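Local structure of Lysine/ornithine decarboxylase (Selenomonas ruminantium, 5GJO) at residues A[131-142]-A[171-181]; A[157-168]-A[200-210]. The protein decarboxylates L-lysine to cadaverine and L-ornithine to putrescine with similar efficiency, using pyridoxal 5'-phosphate as cofactor. The protein carries 2 engineered substitutions. All coordinates share one frame; numbering follows the deposited sequence.

Contact 1. Residues A[131-142]-A[171-181]. With PLP (pyridoxal-5'-phosphate), chain H.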
# COMPACT_ATOMS: atom_id res chain seq x y z
N GLY A 131 18.77 21.91 22.45
CA GLY A 131 18.96 23.18 21.83
C GLY A 131 18.39 23.29 20.38
O GLY A 131 18.53 24.31 19.77
N ALA A 132 17.71 22.26 19.92
CA ALA A 132 17.13 22.27 18.50
C ALA A 132 16.15 23.37 18.33
O ALA A 132 15.43 23.75 19.30
CB ALA A 132 16.46 20.92 18.20
N ASP A 133 16.10 23.94 17.14
CA ASP A 133 15.07 24.85 16.77
C ASP A 133 13.73 24.07 16.65
O ASP A 133 13.66 23.00 15.96
CB ASP A 133 15.41 25.51 15.43
CG ASP A 133 16.65 26.31 15.48
OD1 ASP A 133 16.91 26.87 16.57
OD2 ASP A 133 17.37 26.38 14.46
N VAL A 134 12.69 24.63 17.27
CA VAL A 134 11.34 24.05 17.16
C VAL A 134 10.31 25.05 16.71
O VAL A 134 10.33 26.25 17.04
CB VAL A 134 10.85 23.35 18.46
CG1 VAL A 134 11.76 22.25 18.84
CG2 VAL A 134 10.69 24.38 19.62
N LEU A 135 9.42 24.60 15.79
CA LEU A 135 8.26 25.34 15.39
C LEU A 135 7.05 24.56 15.90
O LEU A 135 6.88 23.37 15.66
CB LEU A 135 8.14 25.49 13.87
CG LEU A 135 9.31 26.17 13.15
CD1 LEU A 135 10.50 25.26 13.19
CD2 LEU A 135 8.95 26.28 11.68
N VAL A 136 6.13 25.28 16.54
CA VAL A 136 4.96 24.65 17.05
C VAL A 136 3.92 24.68 15.91
O VAL A 136 3.77 25.69 15.27
CB VAL A 136 4.37 25.31 18.31
CG1 VAL A 136 3.94 26.72 18.11
CG2 VAL A 136 3.20 24.47 18.86
N ARG A 137 3.25 23.55 15.71
CA ARG A 137 2.27 23.43 14.61
C ARG A 137 0.90 23.68 15.22
O ARG A 137 0.50 22.92 16.15
CB ARG A 137 2.27 22.03 14.09
CG ARG A 137 1.35 21.88 12.87
CD ARG A 137 1.57 20.53 12.25
NE ARG A 137 0.57 20.18 11.27
CZ ARG A 137 0.67 19.09 10.50
NH1 ARG A 137 1.80 18.38 10.45
NH2 ARG A 137 -0.35 18.77 9.67
N ILE A 138 0.22 24.64 14.67
CA ILE A 138 -1.16 24.98 15.05
C ILE A 138 -2.18 24.33 14.11
O ILE A 138 -1.95 24.23 12.89
CB ILE A 138 -1.42 26.50 15.09
CG1 ILE A 138 -1.09 27.24 13.78
CG2 ILE A 138 -0.64 27.11 16.26
CD1 ILE A 138 -1.52 28.68 13.69
N ALA A 139 -3.30 23.96 14.69
CA ALA A 139 -4.44 23.47 13.98
C ALA A 139 -5.18 24.65 13.34
O ALA A 139 -5.52 25.61 14.00
CB ALA A 139 -5.33 22.65 14.93
N VAL A 140 -5.43 24.55 12.04
CA VAL A 140 -6.06 25.54 11.24
C VAL A 140 -7.25 24.99 10.44
O VAL A 140 -7.42 23.78 10.32
CB VAL A 140 -5.03 26.26 10.36
CG1 VAL A 140 -3.96 26.87 11.22
CG2 VAL A 140 -4.47 25.34 9.26
N ARG A 141 -8.11 25.90 10.02
CA ARG A 141 -9.35 25.57 9.27
C ARG A 141 -9.12 25.46 7.78
O ARG A 141 -8.35 26.19 7.21
CB ARG A 141 -10.38 26.67 9.42
CG ARG A 141 -10.88 26.85 10.81
CD ARG A 141 -12.05 27.85 10.77
NE ARG A 141 -12.34 28.01 12.15
CZ ARG A 141 -11.90 29.01 12.88
NH1 ARG A 141 -11.24 30.01 12.34
NH2 ARG A 141 -12.23 29.03 14.17
N ASN A 142 -9.86 24.57 7.13
CA ASN A 142 -9.88 24.48 5.68
C ASN A 142 -11.06 23.66 5.21
O ASN A 142 -11.14 22.50 5.52
CB ASN A 142 -8.57 23.88 5.13
CG ASN A 142 -8.42 24.09 3.62
OD1 ASN A 142 -9.33 24.50 2.96
ND2 ASN A 142 -7.23 23.82 3.10
N GLY A 171 15.04 23.70 27.14
CA GLY A 171 16.32 24.02 26.49
C GLY A 171 16.29 23.97 24.98
O GLY A 171 17.31 24.14 24.32
N LEU A 172 15.09 23.83 24.44
CA LEU A 172 14.91 23.97 22.97
C LEU A 172 14.82 25.40 22.59
O LEU A 172 14.49 26.26 23.41
CB LEU A 172 13.65 23.17 22.51
CG LEU A 172 13.73 21.65 22.85
CD1 LEU A 172 12.37 20.97 22.73
CD2 LEU A 172 14.72 20.93 21.94
N HIS A 173 15.06 25.72 21.31
CA HIS A 173 14.97 27.04 20.88
C HIS A 173 13.58 27.28 20.29
O HIS A 173 13.26 26.69 19.25
CB HIS A 173 16.05 27.39 19.87
CG HIS A 173 15.89 28.77 19.29
ND1 HIS A 173 16.11 29.05 17.97
CD2 HIS A 173 15.66 29.95 19.89
CE1 HIS A 173 15.89 30.33 17.75
NE2 HIS A 173 15.62 30.90 18.90
N ALA A 174 12.78 28.13 20.92
CA ALA A 174 11.44 28.47 20.46
C ALA A 174 11.52 29.41 19.28
O ALA A 174 11.68 30.65 19.41
CB ALA A 174 10.62 29.05 21.61
N MET A 175 11.45 28.82 18.06
CA MET A 175 11.84 29.52 16.86
C MET A 175 10.67 30.11 16.09
O MET A 175 10.76 31.17 15.40
CB MET A 175 12.61 28.54 15.93
CG MET A 175 13.22 29.32 14.77
SD MET A 175 13.90 28.20 13.57
CE MET A 175 15.42 29.12 13.34
N GLY A 176 9.54 29.42 16.17
CA GLY A 176 8.38 29.92 15.44
C GLY A 176 7.16 29.00 15.39
O GLY A 176 6.97 28.11 16.24
N ILE A 177 6.37 29.27 14.37
CA ILE A 177 5.06 28.65 14.18
C ILE A 177 5.00 28.05 12.76
O ILE A 177 5.52 28.63 11.80
CB ILE A 177 3.98 29.64 14.41
CG1 ILE A 177 4.07 30.15 15.88
CG2 ILE A 177 2.59 29.01 14.22
CD1 ILE A 177 3.07 31.22 16.22
N CYS A 178 4.34 26.90 12.70
CA CYS A 178 3.99 26.26 11.43
C CYS A 178 2.54 25.80 11.40
O CYS A 178 1.85 25.67 12.40
CB CYS A 178 4.92 25.04 11.15
SG CYS A 178 4.79 23.63 12.18
N PHE A 179 2.10 25.52 10.18
CA PHE A 179 0.78 25.03 9.95
C PHE A 179 0.76 24.30 8.58
O PHE A 179 1.68 24.49 7.73
CB PHE A 179 -0.33 26.08 10.02
CG PHE A 179 -0.16 27.22 9.06
CD1 PHE A 179 -0.56 27.11 7.75
CD2 PHE A 179 0.39 28.38 9.45
CE1 PHE A 179 -0.44 28.14 6.86
CE2 PHE A 179 0.54 29.43 8.57
CZ PHE A 179 0.10 29.33 7.26
N HIS A 180 -0.24 23.41 8.45
CA HIS A 180 -0.49 22.79 7.11
C HIS A 180 -2.01 22.87 6.96
O HIS A 180 -2.76 22.37 7.82
CB HIS A 180 0.03 21.40 7.03
CG HIS A 180 0.18 20.90 5.64
ND1 HIS A 180 -0.84 21.00 4.73
CD2 HIS A 180 1.21 20.30 5.00
CE1 HIS A 180 -0.48 20.43 3.58
NE2 HIS A 180 0.76 20.00 3.71
N VAL A 181 -2.42 23.48 5.88
CA VAL A 181 -3.86 23.70 5.66
C VAL A 181 -4.63 22.41 5.25
O VAL A 181 -5.88 22.35 5.29
CB VAL A 181 -4.16 24.82 4.65
CG1 VAL A 181 -3.63 26.16 5.08
CG2 VAL A 181 -3.75 24.47 3.24
N1 PLP H . 4.82 18.94 4.91
C2 PLP H . 4.17 18.22 5.85
C2A PLP H . 4.56 18.35 7.30
C3 PLP H . 3.08 17.29 5.46
O3 PLP H . 2.42 16.55 6.39
C4 PLP H . 2.74 17.20 4.03
C4A PLP H . 1.67 16.30 3.54
O4A PLP H . 1.34 15.33 4.20
C5 PLP H . 3.52 18.05 3.09
C6 PLP H . 4.52 18.87 3.60
C5A PLP H . 3.23 18.01 1.61
O4P PLP H . 1.84 18.23 1.39
P PLP H . 1.28 18.48 -0.10
O1P PLP H . 1.96 19.75 -0.54
O2P PLP H . -0.21 18.60 0.09
O3P PLP H . 1.71 17.25 -0.86
O HOH W 1 -1.64 22.47 10.83
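Strands 133-137 and 173-178 are parallel neighbours in the eight-stranded barrel that binds pyridoxal phosphate in this fold-type III decarboxylase, and they form the two strands of a beta-alpha-beta unit around helix 160-169. The backbone ladder runs from His173 N to Ala132 O as far as Ile138 N to Cys178 O. Opposite the Val134-Leu135 step Met175 is the extra residue of a beta bulge in strand 173-178: Val134 O takes a bond from Met175 N (3.0 Å) and a weak one from Gly176 N. At the N-terminal end, ND1 of His173 donates to OD1 of Asp133 at 2.7 Å; the oxygen lies in the imidazole plane, whereas the histidine reaches the carboxylate from above its plane. OD2 of Asp133 forms a salt bridge with Arg112, and the methyl CE of Met175 lies 3.5 Å from this oxygen. Further along, SG of Cys178, set between its backbone N and carbonyl carbon (chi1 68°), rests 3.5 Å from CB of Arg137. The Arg137 chain runs extended past it toward the cofactor, and NH2 donates to Leu149 O. CB of His180 sits over one face of this guanidinium, 3.7 Å from NH2. Near the strand ends a water accepts from Arg137 NE and His180 N and lies 2.7 Å from Ile138 O. The His180 ring, whose ND1 accepts a bond from Gly182 N, brings the contact to the cofactor: its NE2 donates to the ester oxygen O4P of pyridoxal phosphate at 3.1 Å, with an N-H...O angle of 162°.

Contact 2. Residues A[157-168]-A[200-210]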
# COMPACT_ATOMS: atom_id res chain seq x y z
N VAL A 157 -4.80 26.70 18.94
CA VAL A 157 -4.01 27.95 18.85
C VAL A 157 -3.78 28.54 20.25
O VAL A 157 -2.76 29.10 20.47
CB VAL A 157 -4.60 29.06 17.93
CG1 VAL A 157 -4.82 28.53 16.52
CG2 VAL A 157 -5.87 29.62 18.40
N GLU A 158 -4.71 28.34 21.16
CA GLU A 158 -4.56 28.89 22.49
C GLU A 158 -3.53 28.13 23.36
O GLU A 158 -3.27 28.54 24.46
CB GLU A 158 -5.92 29.09 23.15
CG GLU A 158 -6.64 27.81 23.52
CD GLU A 158 -7.48 27.18 22.42
OE1 GLU A 158 -8.26 26.28 22.79
OE2 GLU A 158 -7.37 27.53 21.22
N GLU A 159 -3.01 27.00 22.88
CA GLU A 159 -1.95 26.29 23.57
C GLU A 159 -0.59 26.55 22.94
O GLU A 159 0.37 26.10 23.48
CB GLU A 159 -2.30 24.81 23.53
CG GLU A 159 -1.53 23.83 24.34
CD GLU A 159 -2.04 22.37 24.21
OE1 GLU A 159 -1.18 21.47 24.49
OE2 GLU A 159 -3.27 22.16 23.90
N ALA A 160 -0.55 27.18 21.77
CA ALA A 160 0.69 27.32 20.99
C ALA A 160 1.81 27.98 21.77
O ALA A 160 2.89 27.43 21.85
CB ALA A 160 0.42 28.05 19.73
N LEU A 161 1.53 29.12 22.41
CA LEU A 161 2.61 29.84 23.07
C LEU A 161 3.01 29.13 24.35
O LEU A 161 4.19 29.06 24.68
CB LEU A 161 2.23 31.29 23.29
CG LEU A 161 1.94 32.02 21.99
CD1 LEU A 161 1.52 33.42 22.32
CD2 LEU A 161 3.16 31.97 21.07
N ASP A 162 2.06 28.55 25.05
CA ASP A 162 2.41 27.65 26.15
C ASP A 162 3.31 26.49 25.79
O ASP A 162 4.21 26.09 26.55
CB ASP A 162 1.17 27.10 26.85
CG ASP A 162 0.33 28.18 27.57
OD1 ASP A 162 0.88 29.21 27.99
OD2 ASP A 162 -0.92 28.00 27.66
N LEU A 163 3.07 25.86 24.62
CA LEU A 163 3.97 24.85 24.16
C LEU A 163 5.40 25.36 23.82
O LEU A 163 6.37 24.67 24.16
CB LEU A 163 3.35 24.10 22.92
CG LEU A 163 2.27 23.12 23.30
CD1 LEU A 163 1.45 22.81 22.02
CD2 LEU A 163 2.82 21.83 23.89
N LEU A 164 5.49 26.50 23.16
CA LEU A 164 6.77 27.07 22.86
C LEU A 164 7.52 27.42 24.19
O LEU A 164 8.71 27.17 24.32
CB LEU A 164 6.63 28.29 22.03
CG LEU A 164 6.28 28.06 20.53
CD1 LEU A 164 6.04 29.36 19.81
CD2 LEU A 164 7.41 27.26 19.85
N LYS A 165 6.79 27.99 25.15
CA LYS A 165 7.40 28.33 26.46
C LYS A 165 7.86 27.07 27.15
O LYS A 165 8.97 27.06 27.68
CB LYS A 165 6.48 29.26 27.26
CG LYS A 165 7.03 29.83 28.56
CD LYS A 165 8.25 30.70 28.32
CE LYS A 165 8.61 31.60 29.48
NZ LYS A 165 9.35 32.73 28.82
N ALA A 166 7.11 25.94 27.14
CA ALA A 166 7.58 24.69 27.73
C ALA A 166 8.79 24.12 27.01
O ALA A 166 9.70 23.44 27.61
CB ALA A 166 6.46 23.66 27.79
N ALA A 167 8.79 24.23 25.68
CA ALA A 167 9.94 23.74 24.95
C ALA A 167 11.17 24.57 25.33
O ALA A 167 12.23 23.99 25.52
CB ALA A 167 9.73 23.90 23.43
N GLN A 168 11.03 25.89 25.34
CA GLN A 168 12.09 26.82 25.83
C GLN A 168 12.58 26.42 27.23
O GLN A 168 13.79 26.28 27.48
CB GLN A 168 11.66 28.27 25.79
CG GLN A 168 12.77 29.32 26.11
CD GLN A 168 12.28 30.73 26.07
OE1 GLN A 168 11.62 31.20 27.02
NE2 GLN A 168 12.57 31.42 25.03
N ARG A 200 -0.99 37.26 14.99
CA ARG A 200 -1.42 37.56 16.37
C ARG A 200 -0.55 36.80 17.34
O ARG A 200 -0.04 37.39 18.32
CB ARG A 200 -2.90 37.31 16.59
CG ARG A 200 -3.30 37.51 18.05
CD ARG A 200 -4.73 37.10 18.27
NE ARG A 200 -5.02 35.68 17.93
CZ ARG A 200 -4.74 34.64 18.67
NH1 ARG A 200 -4.03 34.76 19.81
NH2 ARG A 200 -5.09 33.42 18.26
N LEU A 201 -0.34 35.52 17.11
CA LEU A 201 0.57 34.73 17.98
C LEU A 201 1.97 35.27 18.06
O LEU A 201 2.55 35.35 19.14
CB LEU A 201 0.56 33.26 17.62
CG LEU A 201 -0.78 32.56 17.80
CD1 LEU A 201 -0.74 31.17 17.17
CD2 LEU A 201 -1.15 32.41 19.26
N PHE A 202 2.54 35.69 16.92
CA PHE A 202 3.90 36.24 16.97
C PHE A 202 3.93 37.53 17.88
O PHE A 202 4.86 37.74 18.67
CB PHE A 202 4.34 36.64 15.58
CG PHE A 202 5.12 35.59 14.85
CD1 PHE A 202 4.64 34.32 14.64
CD2 PHE A 202 6.37 35.89 14.34
CE1 PHE A 202 5.38 33.38 13.90
CE2 PHE A 202 7.11 34.99 13.63
CZ PHE A 202 6.64 33.68 13.44
N ASP A 203 2.92 38.36 17.74
CA ASP A 203 2.84 39.58 18.51
C ASP A 203 2.73 39.27 20.01
O ASP A 203 3.42 39.85 20.81
CB ASP A 203 1.67 40.43 18.06
CG ASP A 203 1.87 41.03 16.68
OD1 ASP A 203 2.98 41.02 16.15
OD2 ASP A 203 0.88 41.51 16.13
N GLU A 204 1.88 38.32 20.37
CA GLU A 204 1.74 37.91 21.79
C GLU A 204 3.03 37.28 22.32
O GLU A 204 3.48 37.53 23.47
CB GLU A 204 0.54 36.97 21.98
CG GLU A 204 -0.79 37.59 21.67
CD GLU A 204 -1.97 36.62 21.79
OE1 GLU A 204 -3.12 37.04 21.47
OE2 GLU A 204 -1.75 35.44 22.17
N ALA A 205 3.69 36.45 21.52
CA ALA A 205 4.99 35.90 21.93
C ALA A 205 6.02 37.01 22.24
O ALA A 205 6.76 36.87 23.18
CB ALA A 205 5.59 35.05 20.82
N GLU A 206 6.04 38.06 21.43
CA GLU A 206 7.05 39.09 21.54
C GLU A 206 6.96 39.77 22.89
O GLU A 206 7.97 40.10 23.50
CB GLU A 206 6.89 40.11 20.44
CG GLU A 206 7.99 41.14 20.41
CD GLU A 206 9.29 40.63 19.85
OE1 GLU A 206 9.30 39.58 19.20
OE2 GLU A 206 10.33 41.28 20.05
N GLU A 207 5.73 39.96 23.33
CA GLU A 207 5.44 40.53 24.64
C GLU A 207 5.93 39.67 25.76
O GLU A 207 6.33 40.18 26.77
CB GLU A 207 3.97 40.82 24.78
CG GLU A 207 3.47 41.67 23.66
CD GLU A 207 2.41 42.65 24.10
OE1 GLU A 207 2.47 43.80 23.64
OE2 GLU A 207 1.55 42.25 24.90
N MET A 208 5.87 38.37 25.58
CA MET A 208 6.32 37.42 26.58
C MET A 208 7.84 37.33 26.54
O MET A 208 8.43 36.53 27.24
CB MET A 208 5.75 36.02 26.33
CG MET A 208 4.24 35.87 26.30
SD MET A 208 3.80 34.25 25.64
CE MET A 208 2.09 34.13 26.04
N GLY A 209 8.46 38.08 25.66
CA GLY A 209 9.90 38.05 25.53
C GLY A 209 10.48 36.92 24.69
O GLY A 209 11.68 36.77 24.62
N MET A 210 9.62 36.14 24.04
CA MET A 210 10.02 35.07 23.15
C MET A 210 10.05 35.71 21.77
O MET A 210 9.08 36.28 21.36
CB MET A 210 8.91 34.02 23.20
CG MET A 210 9.21 32.61 22.78
SD MET A 210 8.10 31.40 23.54
CE MET A 210 6.55 32.28 23.62
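Leu161 projects from helix 160-168 onto helix 200-207 and makes the dense centre of this helix-helix contact in the outer layer of the barrel. The two axes approach to 10.7 Å and cross at -45°, and no hydrogen bond joins the segments, so the contact depends mainly on apolar packing. With CG anti to its carbonyl carbon (chi1 -60°), the leucine spreads its two methyls over one turn of the facing helix. CD1 meets CB of Glu204 at 3.7 Å, the two side chains crossing at about a right angle, while CD2 lies 3.9 Å from CB of Ala205. CD2 of Leu201 comes up to CG of Leu161 at 4.1 Å, and its other methyl, CD1, touches CB of Ala160. After the Schellman turn at Gly209, Met210 heads back toward helix 160-168. Its chain bends at chi3, bringing SD to 3.8 Å from CB of Leu164 and CE near the carbonyl oxygen of Leu161.

The outer margin is looser. Met208, on the solvent side, reaches in with an extended chain and lays its methyl CE 3.8 Å from CD1 of Leu161. At this margin Lys165 NZ donates to Gln168 OE1 of its own helix. At the other end, CG2 of Val157 meets the guanidinium edge of Arg200 at NH2, 3.9 Å away; NH1 of that arginine forms a salt bridge with Glu204 OE1 one turn along.

On the inner side both segments lie against the sheet: Leu164 and Met210 touch Ala174 of strand 173-178, Leu201 rests on Ile177 of the same strand, and Ala160 packs on Val136 of strand 133-137.

Overall arrangement
The two contacts are successive layers of one sector of the barrel, their centres about 10 Å apart: contact 1 joins two strands of the wall, and contact 2 joins the helices outside it. Their segments alternate along the chain, 131-142, 157-168, 171-181 and 200-210, following the strand-helix-strand-helix order of a TIM barrel. The layers touch directly, with a probable hydrogen bond from Leu172 N to Ala167 O at 3.1 Å and CG1 of Val136 3.6 Å from CG of Leu164. Helix packing thus backs the strands at some distance from the cofactor, while the C-terminal strand ends lead to pyridoxal phosphate through His180.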